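Local atomic coordinates of malonyl CoA-acyl carrier protein transacylase (Bartonella henselae, PDB entry 3QAT), a protein that probably catalyses transfer of the malonyl group from coenzyme A to acyl carrier protein, which would supply malonyl units for fatty acid biosynthesis. Residues E27-A32 with I77-Q82; M34-V39 with S73-R78; G136-L141 with P201-F206. All blocks are in the same frame, centred on the assembly; numbering follows the deposited sequence.

Interaction 1 (E27-A32 with I77-Q82)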
loop_
_atom_site.group_PDB
_atom_site.type_symbol
_atom_site.label_atom_id
_atom_site.label_comp_id
_atom_site.label_asym_id
_atom_site.label_seq_id
_atom_site.Cartn_x
_atom_site.Cartn_y
_atom_site.Cartn_z
ATOM N N GLU A 27 -21.725 -1.642 -10.378
ATOM C CA GLU A 27 -23.122 -1.916 -10.762
ATOM C C GLU A 27 -24.085 -0.986 -10.028
ATOM O O GLU A 27 -25.134 -0.619 -10.576
ATOM C CB GLU A 27 -23.457 -3.390 -10.504
ATOM C CG GLU A 27 -22.750 -4.311 -11.482
ATOM C CD GLU A 27 -22.827 -5.781 -11.100
ATOM O OE1 GLU A 27 -23.138 -6.094 -9.925
ATOM O OE2 GLU A 27 -22.558 -6.623 -11.988
ATOM N N GLN A 28 -23.698 -0.575 -8.819
ATOM C CA GLN A 28 -24.538 0.199 -7.894
ATOM C C GLN A 28 -24.393 1.713 -8.053
ATOM O O GLN A 28 -25.343 2.456 -7.800
ATOM C CB GLN A 28 -24.204 -0.162 -6.439
ATOM C CG GLN A 28 -24.596 -1.569 -6.007
ATOM C CD GLN A 28 -24.023 -1.922 -4.640
ATOM O OE1 GLN A 28 -22.886 -1.554 -4.303
ATOM N NE2 GLN A 28 -24.812 -2.631 -3.841
ATOM N N PHE A 29 -23.209 2.163 -8.469
ATOM C CA PHE A 29 -22.905 3.587 -8.522
ATOM C C PHE A 29 -22.158 3.958 -9.785
ATOM O O PHE A 29 -21.082 3.386 -10.093
ATOM C CB PHE A 29 -22.037 4.005 -7.314
ATOM C CG PHE A 29 -22.659 3.728 -5.980
ATOM C CD1 PHE A 29 -23.561 4.635 -5.430
ATOM C CD2 PHE A 29 -22.332 2.569 -5.265
ATOM C CE1 PHE A 29 -24.146 4.398 -4.170
ATOM C CE2 PHE A 29 -22.920 2.318 -3.999
ATOM C CZ PHE A 29 -23.821 3.233 -3.464
ATOM N N VAL A 30 -22.702 4.932 -10.518
ATOM C CA VAL A 30 -21.976 5.464 -11.675
ATOM C C VAL A 30 -20.619 6.072 -11.254
ATOM O O VAL A 30 -19.666 6.019 -12.027
ATOM C CB VAL A 30 -22.863 6.458 -12.514
ATOM C CG1 VAL A 30 -22.992 7.829 -11.811
ATOM C CG2 VAL A 30 -22.321 6.608 -13.954
ATOM N N ALA A 31 -20.528 6.607 -10.033
ATOM C CA ALA A 31 -19.284 7.217 -9.585
ATOM C C ALA A 31 -18.200 6.143 -9.552
ATOM O O ALA A 31 -17.049 6.421 -9.873
ATOM C CB ALA A 31 -19.439 7.850 -8.201
ATOM N N ALA A 32 -18.570 4.926 -9.152
ATOM C CA ALA A 32 -17.568 3.838 -9.111
ATOM C C ALA A 32 -17.248 3.345 -10.512
ATOM O O ALA A 32 -16.069 3.159 -10.863
ATOM C CB ALA A 32 -18.079 2.679 -8.220
ATOM N N ILE A 77 -13.838 6.162 -2.760
ATOM C CA ILE A 77 -13.741 7.599 -2.452
ATOM C C ILE A 77 -14.783 8.394 -3.245
ATOM O O ILE A 77 -15.471 9.276 -2.691
ATOM C CB ILE A 77 -12.310 8.172 -2.700
ATOM C CG1 ILE A 77 -11.277 7.573 -1.714
ATOM C CG2 ILE A 77 -12.313 9.744 -2.656
ATOM C CD1 ILE A 77 -11.462 7.998 -0.207
ATOM N N ARG A 78 -14.887 8.106 -4.546
ATOM C CA ARG A 78 -15.799 8.898 -5.373
ATOM C C ARG A 78 -17.250 8.689 -4.992
ATOM O O ARG A 78 -18.034 9.653 -5.007
ATOM C CB ARG A 78 -15.604 8.619 -6.860
ATOM C CG ARG A 78 -14.261 9.052 -7.339
ATOM C CD ARG A 78 -14.269 10.507 -7.708
ATOM N NE ARG A 78 -12.978 10.890 -8.283
ATOM C CZ ARG A 78 -12.654 10.750 -9.577
ATOM N NH1 ARG A 78 -13.490 10.197 -10.446
ATOM N NH2 ARG A 78 -11.477 11.149 -9.991
ATOM N N VAL A 79 -17.618 7.449 -4.668
ATOM C CA VAL A 79 -18.976 7.192 -4.148
ATOM C C VAL A 79 -19.227 7.964 -2.844
ATOM O O VAL A 79 -20.256 8.635 -2.710
ATOM C CB VAL A 79 -19.260 5.670 -3.967
ATOM C CG1 VAL A 79 -20.619 5.436 -3.255
ATOM C CG2 VAL A 79 -19.243 4.958 -5.306
ATOM N N MET A 80 -18.281 7.906 -1.895
ATOM C CA MET A 80 -18.407 8.664 -0.650
ATOM C C MET A 80 -18.566 10.165 -0.904
ATOM O O MET A 80 -19.422 10.831 -0.289
ATOM C CB MET A 80 -17.206 8.424 0.275
ATOM C CG MET A 80 -17.117 6.983 0.768
ATOM S SD MET A 80 -15.711 6.751 1.900
ATOM C CE MET A 80 -16.328 7.397 3.452
ATOM N N GLU A 81 -17.746 10.711 -1.798
ATOM C CA GLU A 81 -17.858 12.122 -2.150
ATOM C C GLU A 81 -19.213 12.473 -2.761
ATOM O O GLU A 81 -19.781 13.518 -2.413
ATOM C CB GLU A 81 -16.699 12.558 -3.041
ATOM C CG GLU A 81 -15.374 12.506 -2.285
ATOM C CD GLU A 81 -14.199 12.807 -3.179
ATOM O OE1 GLU A 81 -14.245 12.483 -4.393
ATOM O OE2 GLU A 81 -13.211 13.351 -2.641
ATOM N N GLN A 82 -19.764 11.618 -3.628
ATOM C CA GLN A 82 -21.095 11.920 -4.199
ATOM C C GLN A 82 -22.160 11.957 -3.103
ATOM O O GLN A 82 -23.127 12.740 -3.168
ATOM C CB GLN A 82 -21.504 10.922 -5.297
ATOM C CG GLN A 82 -22.847 11.306 -5.915
ATOM C CD GLN A 82 -23.105 10.747 -7.311
ATOM O OE1 GLN A 82 -22.236 10.138 -7.942
ATOM N NE2 GLN A 82 -24.330 10.968 -7.804
HETATM O O HOH W 1 -16.316 9.054 -10.261
HETATM O O HOH W 2 -22.657 7.318 -8.169
#

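Interaction 2 (M34-V39 with S73-R78)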
loop_
_atom_site.group_PDB
_atom_site.type_symbol
_atom_site.label_atom_id
_atom_site.label_comp_id
_atom_site.label_asym_id
_atom_site.label_seq_id
_atom_site.Cartn_x
_atom_site.Cartn_y
_atom_site.Cartn_z
ATOM N N MET A 34 -17.333 4.911 -13.322
ATOM C CA MET A 34 -16.494 5.858 -14.069
ATOM C C MET A 34 -15.025 5.816 -13.668
ATOM O O MET A 34 -14.175 6.060 -14.494
ATOM C CB MET A 34 -17.042 7.283 -13.934
ATOM C CG MET A 34 -18.336 7.454 -14.677
ATOM S SD MET A 34 -19.021 9.132 -14.619
ATOM C CE MET A 34 -19.140 9.436 -12.864
ATOM N N VAL A 35 -14.732 5.516 -12.410
ATOM C CA VAL A 35 -13.315 5.361 -12.010
ATOM C C VAL A 35 -12.656 4.229 -12.803
ATOM O O VAL A 35 -11.573 4.426 -13.384
ATOM C CB VAL A 35 -13.186 5.122 -10.483
ATOM C CG1 VAL A 35 -11.774 4.598 -10.106
ATOM C CG2 VAL A 35 -13.514 6.408 -9.739
ATOM N N PHE A 36 -13.309 3.068 -12.886
ATOM C CA PHE A 36 -12.736 1.951 -13.666
ATOM C C PHE A 36 -12.630 2.258 -15.143
ATOM O O PHE A 36 -11.643 1.902 -15.780
ATOM C CB PHE A 36 -13.484 0.633 -13.431
ATOM C CG PHE A 36 -13.311 0.095 -12.037
ATOM C CD1 PHE A 36 -12.254 -0.767 -11.730
ATOM C CD2 PHE A 36 -14.187 0.455 -11.012
ATOM C CE1 PHE A 36 -12.097 -1.249 -10.421
ATOM C CE2 PHE A 36 -14.033 -0.040 -9.713
ATOM C CZ PHE A 36 -12.984 -0.880 -9.413
ATOM N N GLU A 37 -13.647 2.926 -15.696
ATOM C CA GLU A 37 -13.579 3.336 -17.085
ATOM C C GLU A 37 -12.386 4.245 -17.361
ATOM O O GLU A 37 -11.704 4.083 -18.377
ATOM C CB GLU A 37 -14.871 4.058 -17.469
ATOM C CG GLU A 37 -16.080 3.132 -17.532
ATOM C CD GLU A 37 -17.360 3.908 -17.710
ATOM O OE1 GLU A 37 -17.285 5.150 -17.786
ATOM O OE2 GLU A 37 -18.432 3.281 -17.801
ATOM N N GLU A 38 -12.134 5.204 -16.454
ATOM C CA GLU A 38 -11.052 6.151 -16.661
ATOM C C GLU A 38 -9.695 5.459 -16.505
ATOM O O GLU A 38 -8.770 5.741 -17.274
ATOM C CB GLU A 38 -11.153 7.367 -15.723
ATOM C CG GLU A 38 -10.010 8.337 -15.999
ATOM C CD GLU A 38 -10.151 9.693 -15.326
ATOM O OE1 GLU A 38 -11.127 9.910 -14.580
ATOM O OE2 GLU A 38 -9.247 10.519 -15.540
ATOM N N VAL A 39 -9.582 4.595 -15.497
ATOM C CA VAL A 39 -8.335 3.831 -15.363
ATOM C C VAL A 39 -8.006 2.996 -16.618
ATOM O O VAL A 39 -6.861 3.018 -17.108
ATOM C CB VAL A 39 -8.333 3.010 -14.066
ATOM C CG1 VAL A 39 -7.150 2.031 -14.063
ATOM C CG2 VAL A 39 -8.264 3.976 -12.878
ATOM N N SER A 73 -9.960 1.553 -4.525
ATOM C CA SER A 73 -9.962 2.569 -3.474
ATOM C C SER A 73 -10.603 3.875 -3.946
ATOM O O SER A 73 -11.441 4.469 -3.246
ATOM C CB SER A 73 -8.546 2.849 -2.952
ATOM O OG SER A 73 -8.057 1.791 -2.153
ATOM N N MET A 74 -10.214 4.307 -5.137
ATOM C CA MET A 74 -10.761 5.586 -5.668
ATOM C C MET A 74 -12.244 5.481 -6.027
ATOM O O MET A 74 -12.978 6.457 -5.885
ATOM C CB MET A 74 -9.928 6.085 -6.854
ATOM C CG MET A 74 -8.601 6.710 -6.402
ATOM S SD MET A 74 -8.776 8.053 -5.176
ATOM C CE MET A 74 -9.878 9.185 -6.032
ATOM N N ALA A 75 -12.706 4.296 -6.447
ATOM C CA ALA A 75 -14.160 4.108 -6.657
ATOM C C ALA A 75 -14.903 4.336 -5.325
ATOM O O ALA A 75 -15.912 5.054 -5.283
ATOM C CB ALA A 75 -14.462 2.700 -7.188
ATOM N N VAL A 76 -14.406 3.747 -4.242
ATOM C CA VAL A 76 -15.004 3.996 -2.919
ATOM C C VAL A 76 -14.981 5.493 -2.563
ATOM O O VAL A 76 -16.019 6.043 -2.134
ATOM C CB VAL A 76 -14.324 3.167 -1.825
ATOM C CG1 VAL A 76 -14.839 3.590 -0.423
ATOM C CG2 VAL A 76 -14.574 1.692 -2.066
ATOM N N ILE A 77 -13.838 6.162 -2.760
ATOM C CA ILE A 77 -13.741 7.599 -2.452
ATOM C C ILE A 77 -14.783 8.394 -3.245
ATOM O O ILE A 77 -15.471 9.276 -2.691
ATOM C CB ILE A 77 -12.310 8.172 -2.700
ATOM C CG1 ILE A 77 -11.277 7.573 -1.714
ATOM C CG2 ILE A 77 -12.313 9.744 -2.656
ATOM C CD1 ILE A 77 -11.462 7.998 -0.207
ATOM N N ARG A 78 -14.887 8.106 -4.546
ATOM C CA ARG A 78 -15.799 8.898 -5.373
ATOM C C ARG A 78 -17.250 8.689 -4.992
ATOM O O ARG A 78 -18.034 9.653 -5.007
ATOM C CB ARG A 78 -15.604 8.619 -6.860
ATOM C CG ARG A 78 -14.261 9.052 -7.339
ATOM C CD ARG A 78 -14.269 10.507 -7.708
ATOM N NE ARG A 78 -12.978 10.890 -8.283
ATOM C CZ ARG A 78 -12.654 10.750 -9.577
ATOM N NH1 ARG A 78 -13.490 10.197 -10.446
ATOM N NH2 ARG A 78 -11.477 11.149 -9.991
HETATM O O HOH W 3 -13.275 8.819 -13.280
HETATM O O HOH W 4 -11.105 11.947 -12.795
#

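Interaction 3 (G136-L141 with P201-F206)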
loop_
_atom_site.group_PDB
_atom_site.type_symbol
_atom_site.label_atom_id
_atom_site.label_comp_id
_atom_site.label_asym_id
_atom_site.label_seq_id
_atom_site.Cartn_x
_atom_site.Cartn_y
_atom_site.Cartn_z
ATOM N N GLY A 136 16.042 -12.377 -6.503
ATOM C CA GLY A 136 15.501 -11.832 -5.259
ATOM C C GLY A 136 14.530 -12.778 -4.613
ATOM O O GLY A 136 14.045 -13.727 -5.234
ATOM N N SER A 137 14.225 -12.513 -3.349
ATOM C CA SER A 137 13.110 -13.179 -2.667
ATOM C C SER A 137 12.600 -12.252 -1.584
ATOM O O SER A 137 13.243 -11.242 -1.242
ATOM C CB SER A 137 13.573 -14.479 -1.972
ATOM O OG SER A 137 14.051 -15.462 -2.895
ATOM N N MET A 138 11.461 -12.628 -1.002
ATOM C CA MET A 138 10.957 -12.016 0.244
ATOM C C MET A 138 10.616 -13.126 1.220
ATOM O O MET A 138 10.631 -14.298 0.848
ATOM C CB MET A 138 9.706 -11.127 0.008
ATOM C CG MET A 138 10.011 -9.967 -0.878
ATOM S SD MET A 138 8.584 -8.868 -1.018
ATOM C CE MET A 138 8.942 -7.732 0.306
ATOM N N ALA A 139 10.358 -12.774 2.484
ATOM C CA ALA A 139 9.858 -13.745 3.441
ATOM C C ALA A 139 8.971 -13.081 4.454
ATOM O O ALA A 139 9.202 -11.920 4.827
ATOM C CB ALA A 139 11.014 -14.484 4.159
ATOM N N ALA A 140 7.941 -13.804 4.886
ATOM C CA ALA A 140 7.015 -13.282 5.870
ATOM C C ALA A 140 7.322 -13.923 7.208
ATOM O O ALA A 140 7.248 -15.149 7.346
ATOM C CB ALA A 140 5.555 -13.615 5.455
ATOM N N LEU A 141 7.650 -13.083 8.189
ATOM C CA LEU A 141 7.976 -13.561 9.539
ATOM C C LEU A 141 6.919 -13.096 10.534
ATOM O O LEU A 141 6.366 -11.992 10.416
ATOM C CB LEU A 141 9.339 -13.011 9.991
ATOM C CG LEU A 141 10.493 -13.132 9.007
ATOM C CD1 LEU A 141 11.757 -12.450 9.616
ATOM C CD2 LEU A 141 10.762 -14.582 8.538
ATOM N N PRO A 201 9.959 -17.435 -2.614
ATOM C CA PRO A 201 11.223 -17.552 -3.367
ATOM C C PRO A 201 11.264 -16.887 -4.754
ATOM O O PRO A 201 12.373 -16.607 -5.256
ATOM C CB PRO A 201 11.416 -19.075 -3.491
ATOM C CG PRO A 201 10.003 -19.632 -3.428
ATOM C CD PRO A 201 9.311 -18.744 -2.400
ATOM N N VAL A 202 10.100 -16.644 -5.363
ATOM C CA VAL A 202 10.024 -15.992 -6.683
ATOM C C VAL A 202 9.567 -14.534 -6.600
ATOM O O VAL A 202 9.411 -13.870 -7.630
ATOM C CB VAL A 202 9.080 -16.776 -7.696
ATOM C CG1 VAL A 202 9.226 -18.256 -7.538
ATOM C CG2 VAL A 202 7.616 -16.378 -7.514
ATOM N N SER A 203 9.339 -14.030 -5.385
ATOM C CA SER A 203 8.936 -12.619 -5.241
ATOM C C SER A 203 10.035 -11.697 -5.744
ATOM O O SER A 203 11.226 -11.958 -5.521
ATOM C CB SER A 203 8.642 -12.264 -3.770
ATOM O OG SER A 203 8.208 -10.898 -3.685
ATOM N N ALA A 204 9.654 -10.600 -6.408
ATOM C CA ALA A 204 10.557 -9.479 -6.568
ATOM C C ALA A 204 10.985 -9.002 -5.180
ATOM O O ALA A 204 10.175 -9.086 -4.229
ATOM C CB ALA A 204 9.855 -8.326 -7.327
ATOM N N PRO A 205 12.228 -8.520 -5.045
ATOM C CA PRO A 205 12.684 -8.122 -3.723
ATOM C C PRO A 205 12.230 -6.692 -3.406
ATOM O O PRO A 205 13.059 -5.787 -3.311
ATOM C CB PRO A 205 14.213 -8.204 -3.840
ATOM C CG PRO A 205 14.471 -7.865 -5.270
ATOM C CD PRO A 205 13.340 -8.509 -6.027
ATOM N N PHE A 206 10.921 -6.515 -3.216
ATOM C CA PHE A 206 10.361 -5.174 -2.944
ATOM C C PHE A 206 10.984 -4.590 -1.674
ATOM O O PHE A 206 11.322 -5.316 -0.709
ATOM C CB PHE A 206 8.821 -5.251 -2.738
ATOM C CG PHE A 206 8.039 -5.737 -3.942
ATOM C CD1 PHE A 206 7.782 -4.879 -5.005
ATOM C CD2 PHE A 206 7.512 -7.017 -3.973
ATOM C CE1 PHE A 206 7.040 -5.306 -6.108
ATOM C CE2 PHE A 206 6.757 -7.462 -5.077
ATOM C CZ PHE A 206 6.529 -6.607 -6.140
HETATM O O HOH W 5 13.303 -11.958 -7.948
HETATM O O HOH W 6 13.305 -15.148 -7.348
#

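Interaction 1 (E27-A32 with I77-Q82)
Phe29 and Val79 meet side chain to side chain at about a right angle, in a CH-pi contact between the kink that separates helix 23-28 from helix 30-43 and the last turns of helix 62-82. Phe29 has left the helical conformation of 23-28 and serves as the N-cap residue of helix 30-43, within the larger, helix-rich part of the acyltransferase fold. Its CB packs on Val79 CG2 at 3.6 Å. CG is the next atom out, and it touches both methyls of that valine. Beyond it the whole ring slides under the other branch: CD1, CE1, CZ, CE2 and CD2 each find Val79 CG1 at nearly the same distance. That evenness means the methyl sits over the middle of the ring, 3.6 Å from CG1 to the Phe29 centroid and only 4° off the ring normal. The two branches of Val79 thus share the work. CG1, anti to the backbone N (chi1 173°), goes to the ring face, while CG2 fills in against Phe29 CB and the CB atoms of Ala31 and Ala32. Helix 306-316 closes in on the same cluster, with Ala306 against Phe29 and Ile309 against Val79.

Ala31 makes the closest backbone approach, 5.4 Å from its CA to Val79 CA; its CB points toward the other helix and lies near Arg78 O. Water takes over at the margins. One molecule receives the Ala31 N-H and donates to Gln82 OE1, whose extended chain also brings OE1 to 3.6 Å from Ala31 CB. A second donates to Ala31 O at 2.8 Å and accepts from Arg78 NH1, lying in the guanidinium plane at its edge.

Interaction 2 (M34-V39 with S73-R78)
The Phe36 ring and the Arg78 guanidinium are the flat groups here, and each meets its partner obliquely, neither squarely over a face nor at an edge. For the ring the partner is the methyl of Ala75, with Phe36 CE2 3.8 Å from Ala75 CB; the ring also meets that of Phe52, their planes at about 55°. For the guanidinium it is Val35 CG2, 3.9 Å from Arg78 NH1. The same methyl lies closer still to the aliphatic part of that arginine, 3.6 Å from Val35 CG2 to Arg78 CG.

Val35 is the wedge between the helices. Its CG1, anti to the backbone N (chi1 165°), reaches the other helix at Ala75 N and meets Met74 CB at 4.0 Å, the valine and methionine side chains crossing at about a right angle. The Met74 chain then bends at chi2 and chi3, and its end leads away from Val35.

Two waters link Arg78 to Glu38. One accepts from NH2 and the other from NH1, and both donate to Glu38 OE1, at 2.7 Å in each case. The charged atoms themselves stay apart, 4.8 Å from Glu38 OE1 to Arg78 NH2, so any attraction is probably softened by the water between them. Glu38 OE2 is held by Thr114 OG1, at the start of helix 113-129, whose Leu113 packs on Val35 and Arg78.

This is buried helix-helix packing: segments 34-39 and 73-78 run roughly antiparallel, at 139°, their axes coming within 9.2 Å of each other. Helix 62-82 lies on strand 6-11 of the acyltransferase fold's parallel sheet, and helix 30-43 packs against that helix.

Interaction 3 (G136-L141 with P201-F206)
Met138 brings its sulfur to the rim of the Phe206 ring rather than over it: SD lies 5.0 Å from the Phe206 centroid and 88° off the ring normal, practically in the ring plane. This edge-on Met-aromatic contact is closest at Phe206 CD2, 3.6 Å from Met138 SD. Bent at chi3 (92°), the methionine turns CE toward Phe206 O and CB. Its SD also lies 3.4 Å from Ser203 OG, while that hydroxyl donates to Ala204 O at 2.7 Å, a bond tilted out of the carbonyl plane.

Gly136 lets the loop come close. Pro205, centre of an inverse gamma turn, packs its CD 4.0 Å from Gly136 CA, where a CB would clash with the proline ring. The carbonyl oxygens of Gly136 and Pro201 also approach each other, 3.3 Å apart; a water lies within bonding distance of both, at 2.7 Å from each. Ser137 OG comes within 3.1 Å of Pro201 O.

The loop 201-206 follows edge strand 196-200, whose Leu200 pairs with Met138 through the backbone. On the other flank strand 172-176 brings Val174 and Ser176 against the Met138 side chain, and Ser176 OG bonds Phe206 O; helix 179-191 packs on Ser137 through Ala179 and Val182.

Interactions 1 and 2 both use helices 30-43 and 62-82, interaction 1 starting just before the first. Their centres lie 8 Å apart, they share Ile77 and Arg78, and Ala32 CB touches Ala75 CB at 3.8 Å where one passes into the other. They join helix 30-43 to helix 62-82, which touches strand 6-11 of the parallel sheet. Interaction 3 comes later in the chain, on the opposite side of its centre, about 30 Å from interaction 2 and 36 Å from interaction 1, centre to centre. It belongs to the mixed sheet of the smaller lobe. Its Phe206 lies near, without touching, a probable nucleophile elbow around Ser98, consistent with an active site between the two lobes.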